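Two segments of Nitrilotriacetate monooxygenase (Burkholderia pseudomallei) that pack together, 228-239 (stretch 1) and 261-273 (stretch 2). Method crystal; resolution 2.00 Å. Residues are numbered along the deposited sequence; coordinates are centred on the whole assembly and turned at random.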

# COMPACT_ATOMS: atom_id res chain seq x y z
N LEU A 228 8.74 20.99 13.14
CA LEU A 228 8.21 20.49 11.88
C LEU A 228 6.71 20.29 12.00
O LEU A 228 5.97 20.66 11.10
CB LEU A 228 8.90 19.19 11.45
CG LEU A 228 8.47 18.60 10.11
CD1 LEU A 228 8.64 19.57 8.98
CD2 LEU A 228 9.24 17.29 9.86
N ALA A 229 6.24 19.74 13.12
CA ALA A 229 4.79 19.49 13.31
C ALA A 229 4.00 20.80 13.25
O ALA A 229 2.97 20.88 12.58
CB ALA A 229 4.53 18.76 14.63
N GLY A 230 4.49 21.81 13.95
CA GLY A 230 3.88 23.15 13.95
C GLY A 230 3.81 23.79 12.57
O GLY A 230 2.81 24.44 12.23
N ARG A 231 4.85 23.59 11.76
CA ARG A 231 4.91 24.15 10.42
C ARG A 231 4.11 23.37 9.39
O ARG A 231 3.75 23.94 8.35
CB ARG A 231 6.34 24.21 9.92
CG ARG A 231 7.16 25.31 10.59
CD ARG A 231 8.65 25.02 10.52
NE ARG A 231 9.05 24.59 9.19
CZ ARG A 231 9.97 23.64 8.94
NH1 ARG A 231 10.60 22.99 9.92
NH2 ARG A 231 10.26 23.33 7.68
N SER A 232 3.85 22.08 9.63
CA SER A 232 3.33 21.22 8.54
C SER A 232 2.33 20.11 8.91
O SER A 232 1.75 19.52 8.02
CB SER A 232 4.50 20.60 7.75
OG SER A 232 5.19 19.61 8.53
N ALA A 233 2.09 19.84 10.19
CA ALA A 233 1.13 18.77 10.54
C ALA A 233 -0.30 19.28 10.69
O ALA A 233 -0.51 20.40 11.16
CB ALA A 233 1.58 18.08 11.81
N ASP A 234 -1.27 18.44 10.32
CA ASP A 234 -2.69 18.66 10.63
C ASP A 234 -3.06 18.02 11.96
O ASP A 234 -4.00 18.45 12.63
CB ASP A 234 -3.57 18.05 9.55
CG ASP A 234 -3.32 18.67 8.20
OD1 ASP A 234 -3.42 19.91 8.10
OD2 ASP A 234 -3.04 17.94 7.23
N ALA A 235 -2.33 16.96 12.32
CA ALA A 235 -2.61 16.20 13.53
C ALA A 235 -1.29 15.62 14.02
O ALA A 235 -0.46 15.20 13.22
CB ALA A 235 -3.60 15.08 13.26
N VAL A 236 -1.09 15.63 15.33
CA VAL A 236 0.15 15.25 15.93
C VAL A 236 -0.16 14.29 17.04
O VAL A 236 -1.06 14.51 17.83
CB VAL A 236 0.90 16.48 16.50
CG1 VAL A 236 2.26 16.08 17.07
CG2 VAL A 236 1.05 17.56 15.40
N PHE A 237 0.58 13.19 17.09
CA PHE A 237 0.41 12.28 18.18
C PHE A 237 1.68 12.05 18.99
O PHE A 237 2.74 12.61 18.70
CB PHE A 237 -0.27 11.00 17.71
CG PHE A 237 0.46 10.25 16.68
CD1 PHE A 237 1.32 9.21 17.04
CD2 PHE A 237 0.27 10.53 15.35
CE1 PHE A 237 1.99 8.47 16.06
CE2 PHE A 237 0.93 9.82 14.38
CZ PHE A 237 1.81 8.79 14.73
N SER A 238 1.52 11.28 20.07
CA SER A 238 2.62 10.87 20.92
C SER A 238 2.35 9.49 21.49
O SER A 238 1.24 8.94 21.35
CB SER A 238 2.72 11.82 22.10
OG SER A 238 1.59 11.60 22.92
N ASN A 239 3.35 8.94 22.19
CA ASN A 239 3.14 7.75 23.02
C ASN A 239 3.97 7.82 24.31
O ASN A 239 5.09 8.36 24.32
CB ASN A 239 3.44 6.49 22.22
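Stretch 2, residues 261-273: GRNPDHVKVFPGI

A parallel β-pair satisfies its polar backbone by staggering: each residue of one strand that faces the other commonly bonds to two different partners. Nitrilotriacetate monooxygenase gives a compact example. Strand 268-273 runs alongside strand 235-238 in the same direction, the axes crossing at -24° and approaching to 4.6 Å. The register sets Ala 235 beside Lys 268 (CA to CA 4.4 Å) and Val 236 beside Val 269 (CA to CA 4.9 Å). The ladder opens with Lys 268 N donating to Asp 234 O at 2.9 Å. Val 236 then uses both its polar atoms: its N reaches Lys 268 O at 2.7 Å, and its O accepts from Phe 270 N at 2.8 Å. Further along, Ser 238 N lies 3.6 Å from Phe 270 O without a hydrogen bond, whereas Gly 272 N donates to Ser 238 O at 2.9 Å. A CB on Gly 272 would lie 2.7 Å from Ser 238 O, so the close approach there depends on the absent side chain.

Before the strands, a side chain takes over the work of the backbone. Arg 262, extended in phi/psi (-100/163), points its CA-to-CB bond toward stretch 1, where the helix that carries Leu 228 to Arg 231 gives way to loop. Arg 262 NH1 donates to Gly 230 O at 2.9 Å and to Ala 233 O at 2.8 Å; Arg 262 NH2 also donates to Ala 233 O, at 2.9 Å. These carbonyls lie near the guanidinium plane, where its N-H groups point, while Ser 232 CA covers one face. A long salt bridge joins Arg 262 NH2 to Asp 234 OD1 at 3.9 Å. Asp 234 OD1 also accepts from a water at 2.8 Å, and the same water donates to His 266 O at 2.7 Å, bridging the stretches.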

# COMPACT_ATOMS: atom_id res chain seq x y z
N GLY A 261 2.66 30.94 11.56
CA GLY A 261 1.57 31.68 10.92
C GLY A 261 0.36 30.82 10.61
O GLY A 261 -0.50 31.20 9.82
N ARG A 262 0.26 29.66 11.26
CA ARG A 262 -0.88 28.78 11.07
C ARG A 262 -1.88 28.95 12.20
O ARG A 262 -1.56 29.47 13.26
CB ARG A 262 -0.43 27.33 10.94
CG ARG A 262 0.49 27.05 9.76
CD ARG A 262 1.01 25.63 9.80
NE ARG A 262 -0.03 24.66 9.45
CZ ARG A 262 -0.18 23.45 9.98
NH1 ARG A 262 0.63 22.97 10.93
NH2 ARG A 262 -1.16 22.69 9.54
N ASN A 263 -3.10 28.49 11.98
CA ASN A 263 -4.14 28.55 13.01
C ASN A 263 -4.04 27.28 13.85
O ASN A 263 -4.26 26.18 13.32
CB ASN A 263 -5.51 28.66 12.33
CG ASN A 263 -6.64 28.75 13.32
OD1 ASN A 263 -6.45 28.53 14.51
ND2 ASN A 263 -7.85 29.06 12.82
N PRO A 264 -3.65 27.40 15.14
CA PRO A 264 -3.42 26.22 15.98
C PRO A 264 -4.68 25.41 16.26
O PRO A 264 -4.59 24.23 16.64
CB PRO A 264 -2.86 26.79 17.27
CG PRO A 264 -3.25 28.21 17.30
CD PRO A 264 -3.39 28.66 15.89
N ASP A 265 -5.84 26.03 16.08
CA ASP A 265 -7.15 25.38 16.19
C ASP A 265 -7.24 24.19 15.21
O ASP A 265 -7.96 23.23 15.46
CB ASP A 265 -8.22 26.45 15.88
CG ASP A 265 -9.67 26.01 16.15
OD1 ASP A 265 -9.90 25.04 16.89
OD2 ASP A 265 -10.58 26.70 15.60
N HIS A 266 -6.50 24.25 14.11
CA HIS A 266 -6.56 23.20 13.08
C HIS A 266 -5.33 22.29 13.11
O HIS A 266 -5.05 21.58 12.14
CB HIS A 266 -6.72 23.80 11.70
CG HIS A 266 -7.91 24.70 11.59
ND1 HIS A 266 -9.14 24.36 12.11
CD2 HIS A 266 -8.05 25.93 11.03
CE1 HIS A 266 -9.99 25.35 11.89
NE2 HIS A 266 -9.36 26.31 11.25
N VAL A 267 -4.59 22.32 14.21
CA VAL A 267 -3.52 21.34 14.42
C VAL A 267 -3.93 20.53 15.60
O VAL A 267 -3.79 20.98 16.75
CB VAL A 267 -2.18 21.99 14.69
CG1 VAL A 267 -1.08 20.88 14.85
CG2 VAL A 267 -1.86 23.04 13.60
N LYS A 268 -4.44 19.34 15.33
CA LYS A 268 -5.02 18.50 16.37
C LYS A 268 -3.93 17.73 17.13
O LYS A 268 -3.01 17.16 16.51
CB LYS A 268 -6.01 17.51 15.75
CG LYS A 268 -7.09 18.13 14.86
CD LYS A 268 -8.00 19.09 15.62
CE LYS A 268 -9.17 19.47 14.73
NZ LYS A 268 -10.13 20.40 15.32
N VAL A 269 -4.04 17.66 18.44
CA VAL A 269 -3.07 16.91 19.25
C VAL A 269 -3.76 15.70 19.89
O VAL A 269 -4.72 15.86 20.65
CB VAL A 269 -2.43 17.79 20.32
CG1 VAL A 269 -1.56 16.97 21.25
CG2 VAL A 269 -1.61 18.94 19.67
N PHE A 270 -3.24 14.51 19.58
CA PHE A 270 -3.83 13.23 19.95
C PHE A 270 -2.82 12.34 20.70
O PHE A 270 -2.10 11.54 20.10
CB PHE A 270 -4.30 12.50 18.68
CG PHE A 270 -5.40 13.24 17.92
CD1 PHE A 270 -6.34 14.05 18.57
CD2 PHE A 270 -5.52 13.09 16.56
CE1 PHE A 270 -7.36 14.69 17.85
CE2 PHE A 270 -6.53 13.69 15.85
CZ PHE A 270 -7.44 14.49 16.47
N PRO A 271 -2.74 12.47 22.03
CA PRO A 271 -1.82 11.57 22.71
C PRO A 271 -2.32 10.14 22.67
O PRO A 271 -3.53 9.92 22.60
CB PRO A 271 -1.79 12.08 24.15
CG PRO A 271 -2.80 13.09 24.26
CD PRO A 271 -3.43 13.37 22.95
N GLY A 272 -1.38 9.21 22.67
CA GLY A 272 -1.65 7.79 22.71
C GLY A 272 -1.95 7.30 24.09
O GLY A 272 -1.26 7.68 25.05
N ILE A 273 -3.00 6.49 24.22
CA ILE A 273 -3.39 5.92 25.48
C ILE A 273 -3.87 4.52 25.21
O ILE A 273 -4.28 4.20 24.07
CB ILE A 273 -4.51 6.71 26.20
CG1 ILE A 273 -5.77 6.84 25.32
CG2 ILE A 273 -4.02 8.09 26.56
CD1 ILE A 273 -7.00 7.40 26.07
O HOH W 1 -4.61 21.96 9.51